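ATPase associated with various cellular activities, AAA_5 (Staphylothermus marinus, PDB 6N0S) probably hydrolyses ATP as the McrB subunit of a restriction system; its N-terminal domain, the part in this structure, has an EVE-like fold resembling PUA-like RNA-binding proteins. Local coordinates at residues I108-D111 and T112-Y116; S80-N83 and N84-V87. All coordinates share one frame; numbering follows the deposited sequence.

Contact 1 (I108-D111 and T112-Y116); sequences ISSD and TIDQY
Ile113 N reaches back to Ser109 O over 3.1 Å, with an N-H...O angle of 167°, which fixes the first turn of helix 110-124. Two more i-to-i+4 bonds follow, Asp114 N to Ser110 O and Gln115 N to Asp111 O. Ser109 holds the N-cap position, and its OG is hydrogen-bonded to Thr112 OG1 at 3.0 Å. Thr112 turns OG1 to the side of its own backbone N (chi1 -61°), which leaves CG2 to meet Ile108 CG2 at 4.0 Å. The same Ile108 methyl packs against Ile113 CG1 at 3.9 Å, the two isoleucines crossing at about a right angle, while Ile113 also rests on Phe103 and Leu104 of helix 92-105. On the outer side Asp111 OD1 and Asp114 OD2 stand 4.2 Å apart, their carboxylate planes 69° askew. A water donates to both, at 2.8 Å to Asp111 OD1 and 3.2 Å to Asp114 OD2, while Asp114 OD1 forms a salt bridge with Arg100. An asparagine in place of Asp114 would probably leave Arg100 without its charge partner here. Asp111, near the N-terminus of the helix, would probably be favoured by the helix dipole, and its repulsion with Asp114 is likely to be eased by Arg100 and the shared water.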
ATOM      1  N   ILE A 108     -10.652  12.671  -6.931  1.00 42.10           N
ATOM      2  CA  ILE A 108     -11.568  11.950  -6.057  1.00 41.17           C
ATOM      3  C   ILE A 108     -12.473  12.952  -5.359  1.00 39.55           C
ATOM      4  O   ILE A 108     -12.013  13.981  -4.853  1.00 35.96           O
ATOM      5  CB  ILE A 108     -10.796  11.107  -5.035  1.00 38.42           C
ATOM      6  CG1 ILE A 108      -9.863  10.135  -5.773  1.00 41.33           C
ATOM      7  CG2 ILE A 108     -11.798  10.359  -4.151  1.00 42.47           C
ATOM      8  CD1 ILE A 108      -9.053   9.242  -4.872  1.00 42.92           C
ATOM      9  N   SER A 109     -13.757  12.639  -5.295  1.00 37.66           N
ATOM     10  CA  SER A 109     -14.705  13.569  -4.708  1.00 41.62           C
ATOM     11  C   SER A 109     -14.492  13.744  -3.198  1.00 42.80           C
ATOM     12  O   SER A 109     -14.074  12.829  -2.476  1.00 39.50           O
ATOM     13  CB  SER A 109     -16.132  13.106  -4.989  1.00 40.74           C
ATOM     14  OG  SER A 109     -16.599  12.308  -3.930  1.00 45.20           O
ATOM     15  N   SER A 110     -14.784  14.956  -2.732  1.00 40.95           N
ATOM     16  CA  SER A 110     -14.696  15.274  -1.316  1.00 39.75           C
ATOM     17  C   SER A 110     -15.550  14.339  -0.473  1.00 39.17           C
ATOM     18  O   SER A 110     -15.125  13.908   0.609  1.00 39.37           O
ATOM     19  CB  SER A 110     -15.123  16.730  -1.091  1.00 40.39           C
ATOM     20  OG  SER A 110     -15.081  17.057   0.283  1.00 41.24           O
ATOM     21  N   ASP A 111     -16.766  14.044  -0.929  1.00 36.29           N
ATOM     22  CA  ASP A 111     -17.648  13.129  -0.203  1.00 39.70           C
ATOM     23  C   ASP A 111     -17.018  11.741  -0.056  1.00 38.75           C
ATOM     24  O   ASP A 111     -17.101  11.111   1.006  1.00 41.99           O
ATOM     25  CB  ASP A 111     -18.972  12.983  -0.945  1.00 40.26           C
ATOM     26  CG  ASP A 111     -19.841  14.224  -0.880  1.00 46.24           C
ATOM     27  OD1 ASP A 111     -19.896  14.887   0.183  1.00 42.25           O
ATOM     28  OD2 ASP A 111     -20.478  14.513  -1.904  1.00 43.33           O
ATOM     29  N   THR A 112     -16.450  11.212  -1.137  1.00 37.68           N
ATOM     30  CA  THR A 112     -15.811   9.900  -1.063  1.00 36.17           C
ATOM     31  C   THR A 112     -14.674   9.915  -0.039  1.00 36.82           C
ATOM     32  O   THR A 112     -14.582   9.020   0.801  1.00 37.83           O
ATOM     33  CB  THR A 112     -15.323   9.479  -2.458  1.00 36.36           C
ATOM     34  OG1 THR A 112     -16.456   9.395  -3.336  1.00 40.07           O
ATOM     35  CG2 THR A 112     -14.619   8.102  -2.437  1.00 44.38           C
ATOM     36  N   ILE A 113     -13.857  10.966  -0.049  1.00 35.81           N
ATOM     37  CA  ILE A 113     -12.776  11.108   0.921  1.00 35.21           C
ATOM     38  C   ILE A 113     -13.331  11.100   2.349  1.00 41.55           C
ATOM     39  O   ILE A 113     -12.795  10.421   3.230  1.00 35.19           O
ATOM     40  CB  ILE A 113     -11.969  12.383   0.629  1.00 35.49           C
ATOM     41  CG1 ILE A 113     -11.373  12.317  -0.768  1.00 31.26           C
ATOM     42  CG2 ILE A 113     -10.863  12.566   1.635  1.00 39.06           C
ATOM     43  CD1 ILE A 113     -10.737  13.664  -1.239  1.00 35.83           C
ATOM     44  N   ASP A 114     -14.406  11.859   2.608  1.00 35.20           N
ATOM     45  CA  ASP A 114     -15.024  11.802   3.931  1.00 36.40           C
ATOM     46  C   ASP A 114     -15.333  10.342   4.307  1.00 36.42           C
ATOM     47  O   ASP A 114     -15.024   9.886   5.413  1.00 34.98           O
ATOM     48  CB  ASP A 114     -16.319  12.638   4.004  1.00 38.17           C
ATOM     49  CG  ASP A 114     -16.155  14.150   3.710  1.00 43.64           C
ATOM     50  OD1 ASP A 114     -15.057  14.727   3.864  1.00 43.42           O
ATOM     51  OD2 ASP A 114     -17.208  14.792   3.381  1.00 40.09           O
ATOM     52  N   GLN A 115     -15.931   9.586   3.380  1.00 36.27           N
ATOM     53  CA  GLN A 115     -16.280   8.199   3.664  1.00 36.40           C
ATOM     54  C   GLN A 115     -15.047   7.337   3.885  1.00 35.38           C
ATOM     55  O   GLN A 115     -15.100   6.398   4.672  1.00 34.57           O
ATOM     56  CB  GLN A 115     -17.105   7.612   2.533  1.00 39.69           C
ATOM     57  CG  GLN A 115     -18.535   8.185   2.445  1.00 40.56           C
ATOM     58  CD  GLN A 115     -19.107   8.157   1.045  1.00 46.10           C
ATOM     59  OE1 GLN A 115     -18.770   7.296   0.236  1.00 56.56           O
ATOM     60  NE2 GLN A 115     -19.978   9.113   0.745  1.00 50.56           N
ATOM     61  N   TYR A 116     -13.952   7.618   3.172  1.00 34.80           N
ATOM     62  CA  TYR A 116     -12.727   6.843   3.326  1.00 37.68           C
ATOM     63  C   TYR A 116     -12.217   6.948   4.751  1.00 34.00           C
ATOM     64  O   TYR A 116     -11.969   5.933   5.411  1.00 37.08           O
ATOM     65  CB  TYR A 116     -11.707   7.337   2.297  1.00 37.10           C
ATOM     66  CG  TYR A 116     -10.315   6.758   2.364  1.00 35.34           C
ATOM     67  CD1 TYR A 116     -10.016   5.498   1.854  1.00 38.50           C
ATOM     68  CD2 TYR A 116      -9.292   7.498   2.903  1.00 36.85           C
ATOM     69  CE1 TYR A 116      -8.713   4.999   1.907  1.00 36.02           C
ATOM     70  CE2 TYR A 116      -8.025   7.032   2.961  1.00 39.22           C
ATOM     71  CZ  TYR A 116      -7.726   5.782   2.474  1.00 33.42           C
ATOM     72  OH  TYR A 116      -6.418   5.406   2.585  1.00 44.01           O
TER
HETATM   73  O   HOH W   1     -20.033  13.512   2.640  1.00 38.70           O

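Contact 2 (S80-N83 and N84-V87); sequences SKEN and NKIV
An ST-motif turn carries the chain out of strand 72-80, and across it Asn84 ND2 donates to Ser80 O at 2.9 Å, with the acceptor only 6° out of the amide plane, although the donor is tilted from the carbonyl plane of Ser80. This amide nitrogen has a second acceptor in Arg136 O, on strand 132-136, and the two bonds together restrict rotation of the amide while tying the turn to a strand of the three-stranded sheet. The motif itself rests on the hydroxyl of the same serine: Ser80 OG accepts from Asn83 N, three residues on, at 3.0 Å and with an N-H...O angle of 160°. The hydroxyl also gives a weak bond to Asn83 OD1. The backbone bond from Asn84 N to Lys81 O is short at 2.8 Å but bent, approaching from above the carbonyl plane. On the outer face of the turn, Lys85 sends its chain back alongside the carbonyl of Glu82. Lys85 CG stands beside its own backbone N (chi1 -51°) and lies 3.4 Å from Glu82 O; bends at chi2 and chi4 then curl the ammonium round to that oxygen. The Glu82 carboxylate stays farther off, Glu82 OE2 lying 5.4 Å from Lys85 NZ. Lys85 NZ meets the backbone at Glu82 O, 3.0 Å away, in the carbonyl plane and on a lone pair.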
ATOM      1  N   SER A  80       9.704   5.917  -5.298  1.00 43.28           N
ATOM      2  CA  SER A  80      11.030   6.416  -5.650  1.00 45.09           C
ATOM      3  C   SER A  80      11.539   7.378  -4.591  1.00 43.56           C
ATOM      4  O   SER A  80      10.766   8.103  -3.967  1.00 43.67           O
ATOM      5  CB  SER A  80      11.024   7.145  -6.991  1.00 44.83           C
ATOM      6  OG  SER A  80      10.531   8.468  -6.831  1.00 51.64           O
ATOM      7  N   LYS A  81      12.862   7.380  -4.399  1.00 44.24           N
ATOM      8  CA  LYS A  81      13.469   8.274  -3.425  1.00 48.95           C
ATOM      9  C   LYS A  81      13.288   9.726  -3.825  1.00 49.43           C
ATOM     10  O   LYS A  81      13.090  10.590  -2.962  1.00 49.52           O
ATOM     11  CB  LYS A  81      14.954   7.923  -3.258  1.00 58.63           C
ATOM     12  CG  LYS A  81      15.529   8.266  -1.871  1.00 55.33           C
ATOM     13  CD  LYS A  81      17.000   7.847  -1.729  1.00 71.58           C
ATOM     14  CE  LYS A  81      17.207   6.325  -1.729  1.00 60.49           C
ATOM     15  NZ  LYS A  81      18.660   5.976  -1.546  1.00 67.67           N
ATOM     16  N   GLU A  82      13.326   9.998  -5.133  1.00 46.88           N
ATOM     17  CA  GLU A  82      13.093  11.340  -5.650  1.00 51.69           C
ATOM     18  C   GLU A  82      11.716  11.873  -5.251  1.00 57.63           C
ATOM     19  O   GLU A  82      11.576  13.053  -4.904  1.00 58.48           O
ATOM     20  CB  GLU A  82      13.257  11.310  -7.170  1.00 55.18           C
ATOM     21  CG  GLU A  82      12.834  12.565  -7.895  1.00 68.40           C
ATOM     22  CD  GLU A  82      12.014  12.252  -9.141  1.00 76.79           C
ATOM     23  OE1 GLU A  82      12.523  11.529 -10.031  1.00 89.35           O
ATOM     24  OE2 GLU A  82      10.853  12.707  -9.222  1.00 72.85           O
ATOM     25  N   ASN A  83      10.683  11.034  -5.292  1.00 51.04           N
ATOM     26  CA  ASN A  83       9.385  11.476  -4.802  1.00 47.72           C
ATOM     27  C   ASN A  83       9.281  11.420  -3.280  1.00 45.02           C
ATOM     28  O   ASN A  83       8.231  11.771  -2.724  1.00 46.88           O
ATOM     29  CB  ASN A  83       8.260  10.640  -5.431  1.00 52.74           C
ATOM     30  CG  ASN A  83       8.184  10.770  -6.963  1.00 56.99           C
ATOM     31  OD1 ASN A  83       7.905   9.794  -7.673  1.00 53.00           O
ATOM     32  ND2 ASN A  83       8.397  11.978  -7.471  1.00 59.21           N
ATOM     33  N   ASN A  84      10.340  11.018  -2.587  1.00 49.20           N
ATOM     34  CA  ASN A  84      10.264  10.750  -1.156  1.00 51.81           C
ATOM     35  C   ASN A  84      11.565  11.155  -0.475  1.00 53.74           C
ATOM     36  O   ASN A  84      12.084  10.434   0.384  1.00 50.25           O
ATOM     37  CB  ASN A  84       9.963   9.272  -0.884  1.00 48.44           C
ATOM     38  CG  ASN A  84       8.552   8.896  -1.232  1.00 42.33           C
ATOM     39  OD1 ASN A  84       7.631   9.160  -0.462  1.00 45.26           O
ATOM     40  ND2 ASN A  84       8.367   8.251  -2.380  1.00 36.98           N
ATOM     41  N   LYS A  85      12.092  12.329  -0.834  1.00 57.29           N
ATOM     42  CA  LYS A  85      13.414  12.736  -0.356  1.00 66.17           C
ATOM     43  C   LYS A  85      13.462  12.796   1.165  1.00 65.21           C
ATOM     44  O   LYS A  85      14.342  12.195   1.787  1.00 64.09           O
ATOM     45  CB  LYS A  85      13.804  14.094  -0.955  1.00 59.01           C
ATOM     46  CG  LYS A  85      13.669  14.182  -2.482  1.00 61.75           C
ATOM     47  CD  LYS A  85      14.703  15.142  -3.089  1.00 65.28           C
ATOM     48  CE  LYS A  85      14.805  14.973  -4.595  1.00 58.42           C
ATOM     49  NZ  LYS A  85      13.488  15.286  -5.238  1.00 55.82           N
ATOM     50  N   ILE A  86      12.531  13.521   1.783  1.00 65.88           N
ATOM     51  CA  ILE A  86      12.476  13.649   3.236  1.00 68.29           C
ATOM     52  C   ILE A  86      11.405  12.703   3.771  1.00 72.45           C
ATOM     53  O   ILE A  86      10.217  12.839   3.441  1.00 69.49           O
ATOM     54  CB  ILE A  86      12.190  15.097   3.673  1.00 75.58           C
ATOM     55  CG1 ILE A  86      12.833  16.100   2.706  1.00 80.29           C
ATOM     56  CG2 ILE A  86      12.681  15.318   5.117  1.00 73.25           C
ATOM     57  CD1 ILE A  86      12.802  17.557   3.183  1.00 78.54           C
ATOM     58  N   VAL A  87      11.821  11.740   4.595  1.00 76.86           N
ATOM     59  CA  VAL A  87      10.863  10.911   5.317  1.00 75.15           C
ATOM     60  C   VAL A  87      10.294  11.772   6.432  1.00 69.69           C
ATOM     61  O   VAL A  87      11.041  12.340   7.235  1.00 74.24           O
ATOM     62  CB  VAL A  87      11.500   9.614   5.858  1.00 87.46           C
ATOM     63  CG1 VAL A  87      12.255   9.828   7.198  1.00 81.51           C
ATOM     64  CG2 VAL A  87      10.434   8.485   5.998  1.00 73.70           C
TER

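Contact 2 comes first along the chain, in the connection from strand 72-80 of the five-stranded mixed sheet to strand 89-90 of the three-stranded antiparallel sheet. Helix 92-105 follows, and contact 1 then forms the start of helix 110-124. Their centres lie 26 Å apart and their nearest atoms about 15 Å, so neither touches the other. At 16 and 18 Å from the centre of the chain, against a radius of gyration of 16 Å, both sit toward the periphery of this N-terminal domain. One turns the chain between the two sheets; the other starts a helix packed on helix 92-105. They are therefore separate local structures within one EVE-like domain.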